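Long-range contacts in cyclic GMP-AMP synthase-like receptor (Tribolium castaneum, PDB 7LT2), which senses double-stranded RNA in the cytoplasm and responds by joining ATP and GTP into the cyclic dinucleotide 2',3'-cGAMP, an innate immune signal: residues Y82-V86 and L98-L103; T272-I276 and I343-I347; N213-K219 and E246-L251. All coordinates share one frame. Residue numbers count along the deposited sequence, not the author numbering.

Overall arrangement
Contacts 1 and 3 both belong to the nucleotidyltransferase part of the chain, their centres about 25 Å apart, whereas contact 2 lies in the helical part, about 45 Å from contact 1 between centres and on the opposite side of the molecule. None touches another. Contact 1, partly buried, joins strands 85-89 and 95-100 and the turns beyond their ends, mostly through backbone hydrogen bonds. Contact 2, also partly buried, sets an interhelical turn against helix 337-354 and relies on isoleucines and a histidine ring, with no hydrogen bond across. Contact 3 is a surface contact between a loop and helix 245-251, where a hydrogen bond and a salt bridge, both from Lys219, accompany a phenylalanine packed beside the predicted nucleotide-binding residues.

Contact 1 (Y82-V86 and L98-L103); sequences YAQPV and LKLNNL
At the apolar centre Pro85 and Leu100, a non-hydrogen-bonded antiparallel pair with CA atoms 4.3 Å apart, turn their side chains to one face; Pro85 CB packs on Leu98 CD1 (4.0 Å), and Ala83 CB sits 4.1 Å from Leu100 CD2. Small Ala83 fits close to the partner strand, and Trp106 and Phe118 help cover this side. A proline is tolerated because its missing N-H would not be used at such a pair; its CA instead lies 3.3 Å from Lys99 O. Val86 and Lys99 form the hydrogen-bonded pair: Val86 N to Lys99 O 2.7 Å, Lys99 N to Val86 O 3.0 Å. Their side chains occupy the other face, where Val86 CG1 meets Lys99 NZ at 3.7 Å. Beyond the strands, Gln84 is left-handed (57°/64°), and its O accepts from Asn101 N (2.9 Å). Ala83 O, ending a 3-10 segment, accepts from Asn102 N (2.9 Å). Asn102, chi1 t, sends ND2 to Tyr82 O (3.1 Å) from the N-cap of helix 103-107. At the polar edge a water joins Gln84 OE1 (2.8 Å) to Asn101 ND2 (3.0 Å). This is the open end of an antiparallel beta hairpin, 85-89 with 95-100.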
loop_
_atom_site.group_PDB
_atom_site.type_symbol
_atom_site.label_atom_id
_atom_site.label_comp_id
_atom_site.label_asym_id
_atom_site.label_seq_id
_atom_site.Cartn_x
_atom_site.Cartn_y
_atom_site.Cartn_z
ATOM N N TYR A 82 -2.779 -8.470 -27.737
ATOM C CA TYR A 82 -3.158 -8.366 -29.142
ATOM C C TYR A 82 -3.791 -7.014 -29.448
ATOM O O TYR A 82 -3.664 -6.509 -30.569
ATOM C CB TYR A 82 -4.109 -9.508 -29.513
ATOM C CG TYR A 82 -4.272 -9.743 -31.004
ATOM C CD1 TYR A 82 -5.275 -9.107 -31.722
ATOM C CD2 TYR A 82 -3.432 -10.620 -31.686
ATOM C CE1 TYR A 82 -5.431 -9.324 -33.084
ATOM C CE2 TYR A 82 -3.581 -10.844 -33.044
ATOM C CZ TYR A 82 -4.581 -10.195 -33.737
ATOM O OH TYR A 82 -4.736 -10.413 -35.092
ATOM N N ALA A 83 -4.462 -6.408 -28.463
ATOM C CA ALA A 83 -5.037 -5.076 -28.618
ATOM C C ALA A 83 -3.985 -3.980 -28.644
ATOM O O ALA A 83 -4.345 -2.809 -28.819
ATOM C CB ALA A 83 -6.040 -4.799 -27.496
ATOM N N GLN A 84 -2.717 -4.334 -28.457
ATOM C CA GLN A 84 -1.555 -3.458 -28.534
ATOM C C GLN A 84 -1.650 -2.280 -27.572
ATOM O O GLN A 84 -1.692 -1.123 -28.012
ATOM C CB GLN A 84 -1.365 -2.959 -29.964
ATOM C CG GLN A 84 -1.077 -4.077 -30.953
ATOM C CD GLN A 84 -0.868 -3.564 -32.357
ATOM O OE1 GLN A 84 -0.510 -2.405 -32.555
ATOM N NE2 GLN A 84 -1.100 -4.422 -33.344
ATOM N N PRO A 85 -1.670 -2.525 -26.263
ATOM C CA PRO A 85 -1.556 -1.410 -25.316
ATOM C C PRO A 85 -0.153 -0.824 -25.350
ATOM O O PRO A 85 0.838 -1.547 -25.472
ATOM C CB PRO A 85 -1.859 -2.064 -23.963
ATOM C CG PRO A 85 -1.434 -3.486 -24.143
ATOM C CD PRO A 85 -1.743 -3.830 -25.578
ATOM N N VAL A 86 -0.076 0.501 -25.256
ATOM C CA VAL A 86 1.197 1.212 -25.277
ATOM C C VAL A 86 1.241 2.148 -24.080
ATOM O O VAL A 86 0.368 3.011 -23.924
ATOM C CB VAL A 86 1.413 1.993 -26.581
ATOM C CG1 VAL A 86 2.671 2.848 -26.476
ATOM C CG2 VAL A 86 1.524 1.030 -27.752
ATOM N N LEU A 98 -1.807 5.450 -21.016
ATOM C CA LEU A 98 -1.946 4.117 -21.589
ATOM C C LEU A 98 -2.975 4.187 -22.705
ATOM O O LEU A 98 -4.134 4.526 -22.458
ATOM C CB LEU A 98 -2.362 3.100 -20.518
ATOM C CG LEU A 98 -2.185 1.593 -20.768
ATOM C CD1 LEU A 98 -3.204 1.045 -21.753
ATOM C CD2 LEU A 98 -0.773 1.265 -21.233
ATOM N N LYS A 99 -2.558 3.868 -23.925
ATOM C CA LYS A 99 -3.471 3.858 -25.055
ATOM C C LYS A 99 -3.407 2.505 -25.749
ATOM O O LYS A 99 -2.430 1.763 -25.632
ATOM C CB LYS A 99 -3.162 4.991 -26.052
ATOM C CG LYS A 99 -1.763 4.971 -26.637
ATOM C CD LYS A 99 -1.628 6.024 -27.733
ATOM C CE LYS A 99 -0.171 6.315 -28.060
ATOM N NZ LYS A 99 0.554 5.118 -28.571
ATOM N N LEU A 100 -4.481 2.178 -26.453
ATOM C CA LEU A 100 -4.578 0.931 -27.197
ATOM C C LEU A 100 -4.513 1.252 -28.683
ATOM O O LEU A 100 -5.264 2.104 -29.169
ATOM C CB LEU A 100 -5.874 0.181 -26.870
ATOM C CG LEU A 100 -6.060 -0.482 -25.498
ATOM C CD1 LEU A 100 -6.208 0.541 -24.376
ATOM C CD2 LEU A 100 -7.261 -1.418 -25.523
ATOM N N ASN A 101 -3.613 0.578 -29.399
ATOM C CA ASN A 101 -3.433 0.833 -30.825
ATOM C C ASN A 101 -4.181 -0.142 -31.728
ATOM O O ASN A 101 -4.208 0.074 -32.946
ATOM C CB ASN A 101 -1.942 0.808 -31.188
ATOM C CG ASN A 101 -1.214 2.074 -30.770
ATOM O OD1 ASN A 101 -1.825 3.125 -30.585
ATOM N ND2 ASN A 101 0.103 1.978 -30.630
ATOM N N ASN A 102 -4.792 -1.197 -31.180
ATOM C CA ASN A 102 -5.399 -2.226 -32.023
ATOM C C ASN A 102 -6.594 -2.874 -31.320
ATOM O O ASN A 102 -6.796 -4.089 -31.400
ATOM C CB ASN A 102 -4.372 -3.294 -32.417
ATOM C CG ASN A 102 -4.874 -4.220 -33.524
ATOM O OD1 ASN A 102 -5.508 -3.778 -34.477
ATOM N ND2 ASN A 102 -4.601 -5.515 -33.383
ATOM N N LEU A 103 -7.413 -2.071 -30.637
ATOM C CA LEU A 103 -8.595 -2.644 -29.999
ATOM C C LEU A 103 -9.549 -3.239 -31.030
ATOM O O LEU A 103 -10.129 -4.305 -30.801
ATOM C CB LEU A 103 -9.323 -1.599 -29.148
ATOM C CG LEU A 103 -10.565 -2.160 -28.443
ATOM C CD1 LEU A 103 -10.205 -3.384 -27.619
ATOM C CD2 LEU A 103 -11.250 -1.109 -27.570
HETATM O O HOH W 1 -5.376 -7.232 -35.796
HETATM O O HOH W 2 1.245 -0.694 -31.263
#

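Contact 2 (T272-I276 and I343-I347); sequences THPNI and ISNRI
This contact belongs to the helical, HhH/H2TH-like part of the Mab-21 fold: the turn linking helices 258-272 and 278-291 packs against the side of helix 337-354. His273 leaves helical geometry (-150°/71°) and opens a type I beta turn to Ile276, closed by Ile276 N to His273 O (3.3 Å). Residues 343-347 are regular helix, with Ile347 N to Ile343 O at 3.0 Å. The nearest CA pairs are His273 with Ile343 (6.4 Å) and Thr272 with Arg346 (7.9 Å).

Apolar packing does most of the work. Ile343, chi1 m and chi2 t, reaches into the turn: CG2 lies 3.6 Å from His273 CG, and CD1 approaches Asn275 CB (3.8 Å) and Ile276 CG1 (4.1 Å). A long branched side chain suits this place because it can touch three residues at once. One helical turn on, Ile347 CD1 makes a CH-pi contact over the His273 ring, 4.2 Å from its centroid. Helix 301-318 flanks both segments, with Tyr312 beside Ile276 and Asn313 beside Ile347.

Hydrogen bonds hold the histidine at both nitrogens: ND1 donates to Thr272 OG1 (2.8 Å), and NE2 bonds to Tyr312 OH. Histidine thus offers a flat face for packing and two polar edge atoms for orientation. At the exposed margin Arg346 folds over the end of helix 258-272, its guanidinium face over Thr272 O, which lies 3.1 Å from NE at an angle too poor for a hydrogen bond.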
loop_
_atom_site.group_PDB
_atom_site.type_symbol
_atom_site.label_atom_id
_atom_site.label_comp_id
_atom_site.label_asym_id
_atom_site.label_seq_id
_atom_site.Cartn_x
_atom_site.Cartn_y
_atom_site.Cartn_z
ATOM N N THR A 272 5.701 13.119 16.673
ATOM C CA THR A 272 6.322 14.435 16.615
ATOM C C THR A 272 6.170 15.176 15.290
ATOM O O THR A 272 6.251 16.409 15.295
ATOM C CB THR A 272 7.820 14.338 16.953
ATOM O OG1 THR A 272 8.498 13.564 15.958
ATOM C CG2 THR A 272 8.021 13.676 18.319
ATOM N N HIS A 273 5.963 14.493 14.156
ATOM C CA HIS A 273 5.841 15.181 12.864
ATOM C C HIS A 273 4.930 14.415 11.907
ATOM O O HIS A 273 5.377 13.882 10.885
ATOM C CB HIS A 273 7.220 15.437 12.245
ATOM C CG HIS A 273 8.096 14.222 12.123
ATOM N ND1 HIS A 273 8.772 13.679 13.195
ATOM C CD2 HIS A 273 8.456 13.489 11.041
ATOM C CE1 HIS A 273 9.490 12.649 12.783
ATOM N NE2 HIS A 273 9.311 12.508 11.483
ATOM N N PRO A 274 3.619 14.410 12.173
ATOM C CA PRO A 274 2.679 13.735 11.261
ATOM C C PRO A 274 2.577 14.395 9.897
ATOM O O PRO A 274 1.897 13.853 9.015
ATOM C CB PRO A 274 1.337 13.815 12.007
ATOM C CG PRO A 274 1.663 14.283 13.394
ATOM C CD PRO A 274 2.921 15.070 13.286
ATOM N N ASN A 275 3.222 15.549 9.706
ATOM C CA ASN A 275 3.284 16.204 8.405
ATOM C C ASN A 275 3.942 15.341 7.336
ATOM O O ASN A 275 3.753 15.609 6.145
ATOM C CB ASN A 275 4.061 17.514 8.525
ATOM C CG ASN A 275 3.730 18.273 9.791
ATOM O OD1 ASN A 275 4.063 17.841 10.893
ATOM N ND2 ASN A 275 3.073 19.420 9.636
ATOM N N ILE A 276 4.727 14.337 7.730
ATOM C CA ILE A 276 5.483 13.500 6.802
ATOM C C ILE A 276 4.705 12.211 6.568
ATOM O O ILE A 276 4.383 11.491 7.518
ATOM C CB ILE A 276 6.890 13.196 7.341
ATOM C CG1 ILE A 276 7.675 14.490 7.580
ATOM C CG2 ILE A 276 7.634 12.243 6.397
ATOM C CD1 ILE A 276 7.985 15.280 6.319
ATOM N N ILE A 343 10.763 20.469 11.394
ATOM C CA ILE A 343 10.803 19.028 11.624
ATOM C C ILE A 343 12.245 18.546 11.726
ATOM O O ILE A 343 12.585 17.752 12.610
ATOM C CB ILE A 343 10.018 18.286 10.526
ATOM C CG1 ILE A 343 8.530 18.629 10.624
ATOM C CG2 ILE A 343 10.213 16.775 10.650
ATOM C CD1 ILE A 343 7.705 18.113 9.470
ATOM N N SER A 344 13.121 19.032 10.842
ATOM C CA SER A 344 14.528 18.646 10.911
ATOM C C SER A 344 15.169 19.096 12.220
ATOM O O SER A 344 15.982 18.368 12.802
ATOM C CB SER A 344 15.291 19.217 9.715
ATOM O OG SER A 344 16.657 18.841 9.767
ATOM N N ASN A 345 14.821 20.294 12.701
ATOM C CA ASN A 345 15.344 20.748 13.986
ATOM C C ASN A 345 14.832 19.879 15.131
ATOM O O ASN A 345 15.585 19.563 16.060
ATOM C CB ASN A 345 14.973 22.213 14.220
ATOM C CG ASN A 345 15.705 23.160 13.282
ATOM O OD1 ASN A 345 16.748 22.823 12.722
ATOM N ND2 ASN A 345 15.163 24.360 13.118
ATOM N N ARG A 346 13.550 19.503 15.086
ATOM C CA ARG A 346 12.989 18.553 16.044
ATOM C C ARG A 346 13.815 17.276 16.102
ATOM O O ARG A 346 14.238 16.837 17.178
ATOM C CB ARG A 346 11.558 18.198 15.643
ATOM C CG ARG A 346 10.440 18.910 16.346
ATOM C CD ARG A 346 9.182 18.088 16.110
ATOM N NE ARG A 346 7.943 18.820 16.330
ATOM C CZ ARG A 346 7.160 18.662 17.385
ATOM N NH1 ARG A 346 7.479 17.834 18.367
ATOM N NH2 ARG A 346 6.023 19.347 17.453
ATOM N N ILE A 347 14.026 16.655 14.944
ATOM C CA ILE A 347 14.700 15.364 14.893
ATOM C C ILE A 347 16.142 15.497 15.359
ATOM O O ILE A 347 16.665 14.619 16.057
ATOM C CB ILE A 347 14.602 14.790 13.469
ATOM C CG1 ILE A 347 13.132 14.584 13.091
ATOM C CG2 ILE A 347 15.383 13.493 13.354
ATOM C CD1 ILE A 347 12.916 14.264 11.631
#

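Contact 3 (N213-K219 and E246-L251); sequences NPFPSTK and EQERVL
Gln247 makes the direct hydrogen bond of this contact, its NE2 donating to Lys219 O at 2.9 Å; chi1 m and chi2 p bend its amide across to the loop. Lys219 O also accepts from Asn213 ND2 (2.9 Å), so one carbonyl ties both ends of segment 213-219 to the helix. Glutamine suits this spot because NE2 can also donate to Glu221 O. Farther out, Lys219 NZ forms a salt bridge with Glu246 OE2 (3.5 Å), while Glu246 OE1 pairs with Arg52. The loop holds its own shape: Asn213 OD1 accepts from Phe215 N (2.9 Å), an Asx turn, and Lys219 N bonds to Phe215 O (2.8 Å). Around this polar frame comes the packing. Phe215, chi1 m, lays one ring face on Val250 CG1, 3.8 Å from the ring centroid, in a CH-pi contact, and its CZ meets Leu251 CD2 (3.8 Å). Its flat ring thus covers Val250 and Leu251 on helix 245-251. Pro214 CG, 4.4 Å from Leu251 CD2, extends the patch. Glu246, Gln247 and Glu248 probably bind ATP and GTP, as in related enzymes; the loop thus packs on a helix of the likely nucleotide-binding site of this Mab-21 nucleotidyltransferase.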
loop_
_atom_site.group_PDB
_atom_site.type_symbol
_atom_site.label_atom_id
_atom_site.label_comp_id
_atom_site.label_asym_id
_atom_site.label_seq_id
_atom_site.Cartn_x
_atom_site.Cartn_y
_atom_site.Cartn_z
ATOM N N ASN A 213 13.824 -2.345 -13.333
ATOM C CA ASN A 213 13.343 -3.377 -12.418
ATOM C C ASN A 213 14.518 -4.126 -11.798
ATOM O O ASN A 213 15.344 -4.682 -12.535
ATOM C CB ASN A 213 12.430 -4.337 -13.185
ATOM C CG ASN A 213 11.768 -5.376 -12.295
ATOM O OD1 ASN A 213 11.985 -5.413 -11.085
ATOM N ND2 ASN A 213 10.945 -6.227 -12.900
ATOM N N PRO A 214 14.641 -4.167 -10.466
ATOM C CA PRO A 214 15.729 -4.952 -9.866
ATOM C C PRO A 214 15.517 -6.452 -9.951
ATOM O O PRO A 214 16.484 -7.200 -9.763
ATOM C CB PRO A 214 15.748 -4.470 -8.407
ATOM C CG PRO A 214 14.362 -4.027 -8.147
ATOM C CD PRO A 214 13.874 -3.429 -9.449
ATOM N N PHE A 215 14.301 -6.921 -10.225
ATOM C CA PHE A 215 14.001 -8.356 -10.263
ATOM C C PHE A 215 13.254 -8.722 -11.541
ATOM O O PHE A 215 12.138 -9.247 -11.491
ATOM C CB PHE A 215 13.189 -8.762 -9.035
ATOM C CG PHE A 215 13.727 -8.213 -7.749
ATOM C CD1 PHE A 215 14.936 -8.655 -7.245
ATOM C CD2 PHE A 215 13.021 -7.257 -7.043
ATOM C CE1 PHE A 215 15.437 -8.150 -6.063
ATOM C CE2 PHE A 215 13.517 -6.748 -5.861
ATOM C CZ PHE A 215 14.723 -7.193 -5.370
ATOM N N PRO A 216 13.859 -8.489 -12.711
ATOM C CA PRO A 216 13.118 -8.712 -13.963
ATOM C C PRO A 216 12.756 -10.166 -14.218
ATOM O O PRO A 216 11.793 -10.418 -14.951
ATOM C CB PRO A 216 14.072 -8.174 -15.038
ATOM C CG PRO A 216 15.419 -8.296 -14.439
ATOM C CD PRO A 216 15.235 -8.024 -12.971
ATOM N N SER A 217 13.466 -11.132 -13.627
ATOM C CA SER A 217 13.107 -12.526 -13.869
ATOM C C SER A 217 12.033 -13.036 -12.912
ATOM O O SER A 217 11.118 -13.746 -13.345
ATOM C CB SER A 217 14.353 -13.418 -13.795
ATOM O OG SER A 217 14.738 -13.665 -12.459
ATOM N N THR A 218 12.097 -12.681 -11.626
ATOM C CA THR A 218 11.165 -13.237 -10.649
ATOM C C THR A 218 9.994 -12.320 -10.318
ATOM O O THR A 218 8.947 -12.819 -9.891
ATOM C CB THR A 218 11.894 -13.604 -9.349
ATOM O OG1 THR A 218 12.472 -12.434 -8.752
ATOM C CG2 THR A 218 12.992 -14.631 -9.624
ATOM N N LYS A 219 10.133 -11.007 -10.503
ATOM C CA LYS A 219 9.027 -10.062 -10.350
ATOM C C LYS A 219 8.869 -9.236 -11.624
ATOM O O LYS A 219 9.053 -8.012 -11.613
ATOM C CB LYS A 219 9.250 -9.157 -9.141
ATOM C CG LYS A 219 9.258 -9.887 -7.808
ATOM C CD LYS A 219 7.908 -10.545 -7.545
ATOM C CE LYS A 219 7.864 -11.217 -6.190
ATOM N NZ LYS A 219 6.531 -11.825 -5.940
ATOM N N GLU A 246 5.207 -4.442 -5.600
ATOM C CA GLU A 246 5.646 -5.831 -5.536
ATOM C C GLU A 246 7.165 -5.913 -5.472
ATOM O O GLU A 246 7.718 -6.720 -4.714
ATOM C CB GLU A 246 5.103 -6.622 -6.728
ATOM C CG GLU A 246 5.148 -8.134 -6.504
ATOM C CD GLU A 246 3.963 -8.856 -7.121
ATOM O OE1 GLU A 246 3.355 -8.311 -8.063
ATOM O OE2 GLU A 246 3.640 -9.969 -6.657
ATOM N N GLN A 247 7.854 -5.057 -6.230
ATOM C CA GLN A 247 9.313 -5.015 -6.182
ATOM C C GLN A 247 9.816 -4.391 -4.884
ATOM O O GLN A 247 10.814 -4.852 -4.318
ATOM C CB GLN A 247 9.851 -4.244 -7.387
ATOM C CG GLN A 247 9.684 -4.982 -8.714
ATOM C CD GLN A 247 8.291 -4.845 -9.305
ATOM O OE1 GLN A 247 7.511 -3.974 -8.905
ATOM N NE2 GLN A 247 7.974 -5.703 -10.268
ATOM N N GLU A 248 9.147 -3.336 -4.403
ATOM C CA GLU A 248 9.535 -2.734 -3.128
ATOM C C GLU A 248 9.453 -3.744 -1.990
ATOM O O GLU A 248 10.296 -3.741 -1.082
ATOM C CB GLU A 248 8.649 -1.523 -2.819
ATOM C CG GLU A 248 8.895 -0.323 -3.714
ATOM C CD GLU A 248 7.879 0.791 -3.505
ATOM O OE1 GLU A 248 7.114 0.734 -2.521
ATOM O OE2 GLU A 248 7.857 1.733 -4.321
ATOM N N ARG A 249 8.437 -4.606 -2.012
ATOM C CA ARG A 249 8.279 -5.587 -0.944
ATOM C C ARG A 249 9.446 -6.568 -0.913
ATOM O O ARG A 249 9.866 -7.006 0.164
ATOM C CB ARG A 249 6.948 -6.327 -1.107
ATOM C CG ARG A 249 6.605 -7.236 0.064
ATOM C CD ARG A 249 5.142 -7.619 0.045
ATOM N NE ARG A 249 4.271 -6.465 0.249
ATOM C CZ ARG A 249 2.971 -6.461 -0.011
ATOM N NH1 ARG A 249 2.358 -7.533 -0.482
ATOM N NH2 ARG A 249 2.269 -5.347 0.201
ATOM N N VAL A 250 9.985 -6.927 -2.082
ATOM C CA VAL A 250 11.152 -7.809 -2.114
ATOM C C VAL A 250 12.394 -7.069 -1.629
ATOM O O VAL A 250 13.210 -7.624 -0.882
ATOM C CB VAL A 250 11.355 -8.389 -3.528
ATOM C CG1 VAL A 250 12.572 -9.319 -3.565
ATOM C CG2 VAL A 250 10.108 -9.128 -3.975
ATOM N N LEU A 251 12.544 -5.801 -2.023
ATOM C CA LEU A 251 13.700 -5.007 -1.610
ATOM C C LEU A 251 13.804 -4.895 -0.090
ATOM O O LEU A 251 14.912 -4.917 0.462
ATOM C CB LEU A 251 13.633 -3.610 -2.236
ATOM C CG LEU A 251 14.035 -3.453 -3.705
ATOM C CD1 LEU A 251 13.726 -2.043 -4.189
ATOM C CD2 LEU A 251 15.523 -3.769 -3.886
#